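Local coordinates for protein 4-alpha-glucanotransferase (PDB 5B68) that is an amylomaltase-family enzyme that pairs a beta-sandwich domain with a TIM-barrel domain, at residues Arg4-Val16 with Asp54-Asp66. Residues are numbered along the deposited sequence; the frame is centred on the assembly and turned at random.
With SO4 (sulfate ion), chain G.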
loop_
_atom_site.group_PDB
_atom_site.type_symbol
_atom_site.label_atom_id
_atom_site.label_comp_id
_atom_site.label_asym_id
_atom_site.label_seq_id
_atom_site.Cartn_x
_atom_site.Cartn_y
_atom_site.Cartn_z
ATOM N N ARG A 4 22.238 16.138 26.582
ATOM C CA ARG A 4 21.696 15.016 25.826
ATOM C C ARG A 4 20.698 14.248 26.695
ATOM O O ARG A 4 19.687 13.802 26.182
ATOM C CB ARG A 4 22.810 14.117 25.302
ATOM C CG ARG A 4 22.351 12.963 24.378
ATOM C CD ARG A 4 21.428 13.336 23.202
ATOM N NE ARG A 4 21.139 12.107 22.437
ATOM C CZ ARG A 4 21.428 11.866 21.155
ATOM N NH1 ARG A 4 21.110 10.673 20.650
ATOM N NH2 ARG A 4 21.978 12.778 20.334
ATOM N N ARG A 5 20.877 14.213 28.001
ATOM C CA ARG A 5 19.924 13.471 28.809
ATOM C C ARG A 5 18.493 14.009 28.693
ATOM O O ARG A 5 17.564 13.250 28.652
ATOM C CB ARG A 5 20.384 13.352 30.268
ATOM C CG ARG A 5 20.203 14.581 31.121
ATOM C CD ARG A 5 19.053 14.370 32.085
ATOM N NE ARG A 5 19.383 14.668 33.475
ATOM C CZ ARG A 5 18.632 14.308 34.516
ATOM N NH1 ARG A 5 19.002 14.616 35.744
ATOM N NH2 ARG A 5 17.517 13.633 34.331
ATOM N N PHE A 6 18.335 15.314 28.636
ATOM C CA PHE A 6 17.024 15.942 28.522
ATOM C C PHE A 6 16.506 15.743 27.093
ATOM O O PHE A 6 15.332 15.511 26.897
ATOM C CB PHE A 6 17.099 17.448 28.900
ATOM C CG PHE A 6 17.504 17.687 30.345
ATOM C CD1 PHE A 6 16.676 17.280 31.389
ATOM C CD2 PHE A 6 18.740 18.271 30.661
ATOM C CE1 PHE A 6 17.044 17.461 32.733
ATOM C CE2 PHE A 6 19.113 18.451 31.997
ATOM C CZ PHE A 6 18.262 18.072 33.029
ATOM N N LEU A 7 17.362 15.847 26.078
ATOM C CA LEU A 7 16.934 15.583 24.729
ATOM C C LEU A 7 16.460 14.133 24.532
ATOM O O LEU A 7 15.439 13.887 23.889
ATOM C CB LEU A 7 18.041 15.862 23.704
ATOM C CG LEU A 7 17.906 16.910 22.631
ATOM C CD1 LEU A 7 18.961 16.628 21.548
ATOM C CD2 LEU A 7 16.512 16.959 22.039
ATOM N N ASN A 8 17.186 13.181 25.075
ATOM C CA ASN A 8 16.740 11.766 25.092
ATOM C C ASN A 8 15.409 11.583 25.809
ATOM O O ASN A 8 14.525 10.838 25.334
ATOM C CB ASN A 8 17.772 10.848 25.779
ATOM C CG ASN A 8 19.006 10.641 24.941
ATOM O OD1 ASN A 8 19.019 10.936 23.769
ATOM N ND2 ASN A 8 20.083 10.197 25.582
ATOM N N GLU A 9 15.228 12.292 26.913
ATOM C CA GLU A 9 13.995 12.187 27.642
ATOM C C GLU A 9 12.854 12.666 26.764
ATOM O O GLU A 9 11.803 12.001 26.704
ATOM C CB GLU A 9 14.027 12.988 28.942
ATOM C CG GLU A 9 12.869 12.683 29.890
ATOM C CD GLU A 9 12.952 13.441 31.226
ATOM O OE1 GLU A 9 11.977 13.389 31.972
ATOM O OE2 GLU A 9 13.970 14.077 31.531
ATOM N N LEU A 10 13.074 13.762 26.078
ATOM C CA LEU A 10 12.046 14.326 25.232
ATOM C C LEU A 10 11.755 13.458 24.025
ATOM O O LEU A 10 10.614 13.205 23.689
ATOM C CB LEU A 10 12.443 15.720 24.815
ATOM C CG LEU A 10 11.397 16.558 24.069
ATOM C CD1 LEU A 10 10.102 16.821 24.840
ATOM C CD2 LEU A 10 12.029 17.865 23.691
ATOM N N ALA A 11 12.815 13.030 23.355
ATOM C CA ALA A 11 12.689 12.087 22.254
ATOM C C ALA A 11 11.873 10.846 22.656
ATOM O O ALA A 11 10.981 10.445 21.884
ATOM C CB ALA A 11 14.106 11.654 21.785
ATOM N N ASP A 12 12.151 10.238 23.807
ATOM C CA ASP A 12 11.376 9.097 24.286
ATOM C C ASP A 12 9.891 9.374 24.409
ATOM O O ASP A 12 9.088 8.526 24.038
ATOM C CB ASP A 12 11.841 8.592 25.663
ATOM C CG ASP A 12 13.199 7.954 25.628
ATOM O OD1 ASP A 12 13.759 7.623 24.559
ATOM O OD2 ASP A 12 13.761 7.878 26.729
ATOM N N LEU A 13 9.516 10.554 24.901
ATOM C CA LEU A 13 8.056 10.870 25.103
ATOM C C LEU A 13 7.304 10.975 23.762
ATOM O O LEU A 13 6.103 10.694 23.661
ATOM C CB LEU A 13 7.895 12.186 25.838
ATOM C CG LEU A 13 8.395 12.163 27.290
ATOM C CD1 LEU A 13 8.358 13.597 27.783
ATOM C CD2 LEU A 13 7.619 11.210 28.179
ATOM N N TYR A 14 8.037 11.380 22.734
ATOM C CA TYR A 14 7.494 11.474 21.364
ATOM C C TYR A 14 7.768 10.300 20.457
ATOM O O TYR A 14 7.397 10.325 19.308
ATOM C CB TYR A 14 7.990 12.782 20.751
ATOM C CG TYR A 14 7.265 13.969 21.312
ATOM C CD1 TYR A 14 6.014 14.352 20.802
ATOM C CD2 TYR A 14 7.800 14.707 22.384
ATOM C CE1 TYR A 14 5.344 15.418 21.341
ATOM C CE2 TYR A 14 7.143 15.792 22.896
ATOM C CZ TYR A 14 5.919 16.144 22.376
ATOM O OH TYR A 14 5.301 17.241 22.923
ATOM N N GLY A 15 8.390 9.246 20.988
ATOM C CA GLY A 15 8.663 8.070 20.216
ATOM C C GLY A 15 9.704 8.237 19.124
ATOM O O GLY A 15 9.653 7.517 18.108
ATOM N N VAL A 16 10.705 9.079 19.364
ATOM C CA VAL A 16 11.715 9.339 18.386
ATOM C C VAL A 16 12.914 8.560 18.842
ATOM O O VAL A 16 13.371 8.734 19.985
ATOM C CB VAL A 16 12.042 10.815 18.276
ATOM C CG1 VAL A 16 13.143 11.040 17.222
ATOM C CG2 VAL A 16 10.784 11.614 17.935
ATOM N N ASP A 54 18.997 23.845 27.496
ATOM C CA ASP A 54 18.443 22.864 28.420
ATOM C C ASP A 54 17.109 23.289 29.034
ATOM O O ASP A 54 16.244 22.424 29.212
ATOM C CB ASP A 54 19.438 22.496 29.522
ATOM C CG ASP A 54 20.515 21.509 29.065
ATOM O OD1 ASP A 54 20.470 20.968 27.929
ATOM O OD2 ASP A 54 21.429 21.269 29.891
ATOM N N ASP A 55 16.956 24.581 29.374
ATOM C CA ASP A 55 15.667 25.128 29.811
ATOM C C ASP A 55 14.523 24.820 28.870
ATOM O O ASP A 55 13.496 24.370 29.332
ATOM C CB ASP A 55 15.685 26.663 30.024
ATOM C CG ASP A 55 16.327 27.075 31.337
ATOM O OD1 ASP A 55 16.704 26.193 32.143
ATOM O OD2 ASP A 55 16.466 28.303 31.558
ATOM N N ALA A 56 14.691 25.032 27.562
ATOM C CA ALA A 56 13.601 24.933 26.629
ATOM C C ALA A 56 13.186 23.435 26.482
ATOM O O ALA A 56 12.033 23.122 26.205
ATOM C CB ALA A 56 13.994 25.515 25.256
ATOM N N ILE A 57 14.169 22.546 26.594
ATOM C CA ILE A 57 13.907 21.109 26.445
ATOM C C ILE A 57 13.193 20.675 27.687
ATOM O O ILE A 57 12.198 19.957 27.608
ATOM C CB ILE A 57 15.198 20.311 26.208
ATOM C CG1 ILE A 57 15.707 20.527 24.788
ATOM C CG2 ILE A 57 14.989 18.819 26.374
ATOM C CD1 ILE A 57 17.156 20.159 24.674
ATOM N N GLN A 58 13.684 21.084 28.858
ATOM C CA GLN A 58 13.013 20.730 30.129
ATOM C C GLN A 58 11.601 21.267 30.173
ATOM O O GLN A 58 10.677 20.623 30.700
ATOM C CB GLN A 58 13.829 21.177 31.363
ATOM C CG GLN A 58 15.079 20.329 31.536
ATOM C CD GLN A 58 15.969 20.723 32.692
ATOM O OE1 GLN A 58 16.898 21.533 32.554
ATOM N NE2 GLN A 58 15.729 20.092 33.827
ATOM N N ARG A 59 11.415 22.456 29.634
ATOM C CA ARG A 59 10.086 23.011 29.598
ATOM C C ARG A 59 9.185 22.203 28.631
ATOM O O ARG A 59 7.987 22.079 28.885
ATOM C CB ARG A 59 10.138 24.469 29.222
ATOM C CG ARG A 59 8.794 25.141 29.002
ATOM C CD ARG A 59 8.924 26.611 28.567
ATOM N NE ARG A 59 7.588 27.144 28.262
ATOM C CZ ARG A 59 7.021 27.168 27.060
ATOM N NH1 ARG A 59 7.665 26.732 25.990
ATOM N NH2 ARG A 59 5.784 27.650 26.929
ATOM N N GLN A 60 9.740 21.714 27.529
ATOM C CA GLN A 60 8.935 20.823 26.648
ATOM C C GLN A 60 8.604 19.488 27.329
ATOM O O GLN A 60 7.538 18.955 27.096
ATOM C CB GLN A 60 9.575 20.646 25.299
ATOM C CG GLN A 60 9.519 21.891 24.429
ATOM C CD GLN A 60 8.117 22.384 24.182
ATOM O OE1 GLN A 60 7.213 21.605 23.870
ATOM N NE2 GLN A 60 7.887 23.677 24.391
ATOM N N ILE A 61 9.520 18.952 28.146
ATOM C CA ILE A 61 9.187 17.760 28.937
ATOM C C ILE A 61 7.982 18.033 29.844
ATOM O O ILE A 61 7.007 17.295 29.850
ATOM C CB ILE A 61 10.403 17.262 29.686
ATOM C CG1 ILE A 61 11.428 16.770 28.652
ATOM C CG2 ILE A 61 10.072 16.159 30.669
ATOM C CD1 ILE A 61 12.831 16.594 29.170
ATOM N N ALA A 62 8.071 19.078 30.662
ATOM C CA ALA A 62 7.006 19.407 31.573
ATOM C C ALA A 62 5.685 19.686 30.860
ATOM O O ALA A 62 4.651 19.236 31.340
ATOM C CB ALA A 62 7.392 20.596 32.494
ATOM N N LEU A 63 5.726 20.391 29.721
ATOM C CA LEU A 63 4.527 20.656 28.947
ATOM C C LEU A 63 3.896 19.352 28.406
ATOM O O LEU A 63 2.666 19.242 28.395
ATOM C CB LEU A 63 4.720 21.642 27.801
ATOM C CG LEU A 63 4.768 23.109 28.293
ATOM C CD1 LEU A 63 5.446 23.980 27.239
ATOM C CD2 LEU A 63 3.380 23.692 28.636
ATOM N N PHE A 64 4.738 18.388 28.025
ATOM C CA PHE A 64 4.196 17.088 27.573
ATOM C C PHE A 64 3.393 16.436 28.728
ATOM O O PHE A 64 2.250 16.031 28.530
ATOM C CB PHE A 64 5.314 16.152 27.130
ATOM C CG PHE A 64 4.815 14.840 26.639
ATOM C CD1 PHE A 64 4.402 14.725 25.323
ATOM C CD2 PHE A 64 4.595 13.754 27.538
ATOM C CE1 PHE A 64 3.922 13.511 24.850
ATOM C CE2 PHE A 64 4.091 12.546 27.057
ATOM C CZ PHE A 64 3.719 12.464 25.739
ATOM N N HIS A 65 3.996 16.338 29.942
ATOM C CA HIS A 65 3.294 15.674 31.076
ATOM C C HIS A 65 2.050 16.446 31.472
ATOM O O HIS A 65 1.020 15.881 31.728
ATOM C CB HIS A 65 4.230 15.388 32.250
ATOM C CG HIS A 65 5.309 14.435 31.914
ATOM N ND1 HIS A 65 5.060 13.119 31.605
ATOM C CD2 HIS A 65 6.652 14.588 31.860
ATOM C CE1 HIS A 65 6.206 12.493 31.379
ATOM N NE2 HIS A 65 7.180 13.376 31.508
ATOM N N ASP A 66 2.129 17.753 31.438
ATOM C CA ASP A 66 0.990 18.552 31.799
ATOM C C ASP A 66 -0.172 18.441 30.794
ATOM O O ASP A 66 -1.320 18.338 31.152
ATOM C CB ASP A 66 1.375 20.033 31.951
ATOM C CG ASP A 66 2.204 20.308 33.171
ATOM O OD1 ASP A 66 2.409 19.436 34.014
ATOM O OD2 ASP A 66 2.700 21.444 33.212
HETATM S S SO4 G . 4.571 25.604 23.349
HETATM O O1 SO4 G . 4.322 24.168 23.094
HETATM O O2 SO4 G . 3.619 26.081 24.403
HETATM O O3 SO4 G . 5.933 25.819 23.872
HETATM O O4 SO4 G . 4.310 26.229 22.002
HETATM O O HOH W 1 6.349 19.094 24.554
#
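Phe6 enters a hole on helix 54-66 bounded by Asp54, Ile57, Gln58 and Ile61. Its CG is anti to the carbonyl carbon, which swings the ring out beside Gln58. A flat ring suits this place because it offers a whole face to the extended glutamine: Gln58 CG lies 3.7 Å from the ring centroid as a CH-pi contact, and the amide stacks beyond it; Arg5 CD rests on the opposite face. In return, Ile61 is a knob among Phe6, Glu9, Leu10 and Leu13, a hole that a beta-branched residue fills with both arms. CG1 meets Leu10 CD1 at 4.0 Å, and Glu9 crosses at about a right angle, its CB and CG against CD1 and its carboxylate also near CG2. Ile57 presses CG2 against Phe6 CB at 3.6 Å.

Farther along, Phe64 points CG anti to its backbone N (chi1 -179°), bringing the ring against Leu13, whose CB stands almost over its centre, 3.9 Å from the centroid. Tyr14 gives its face to the edge of Phe64 in a T-shaped pair, planes 69° apart, while its OH donates to a water 2.7 Å away, which in turn donates to Gln60 O and Gln60 OE1.

Helices 5-13 and 54-66 thus pack at 30°, with Leu10 and Tyr14 also touching Leu39 of helix 32-41. With no direct hydrogen bond between the segments, the fit rests on apolar and aromatic packing, polar chains lying along it.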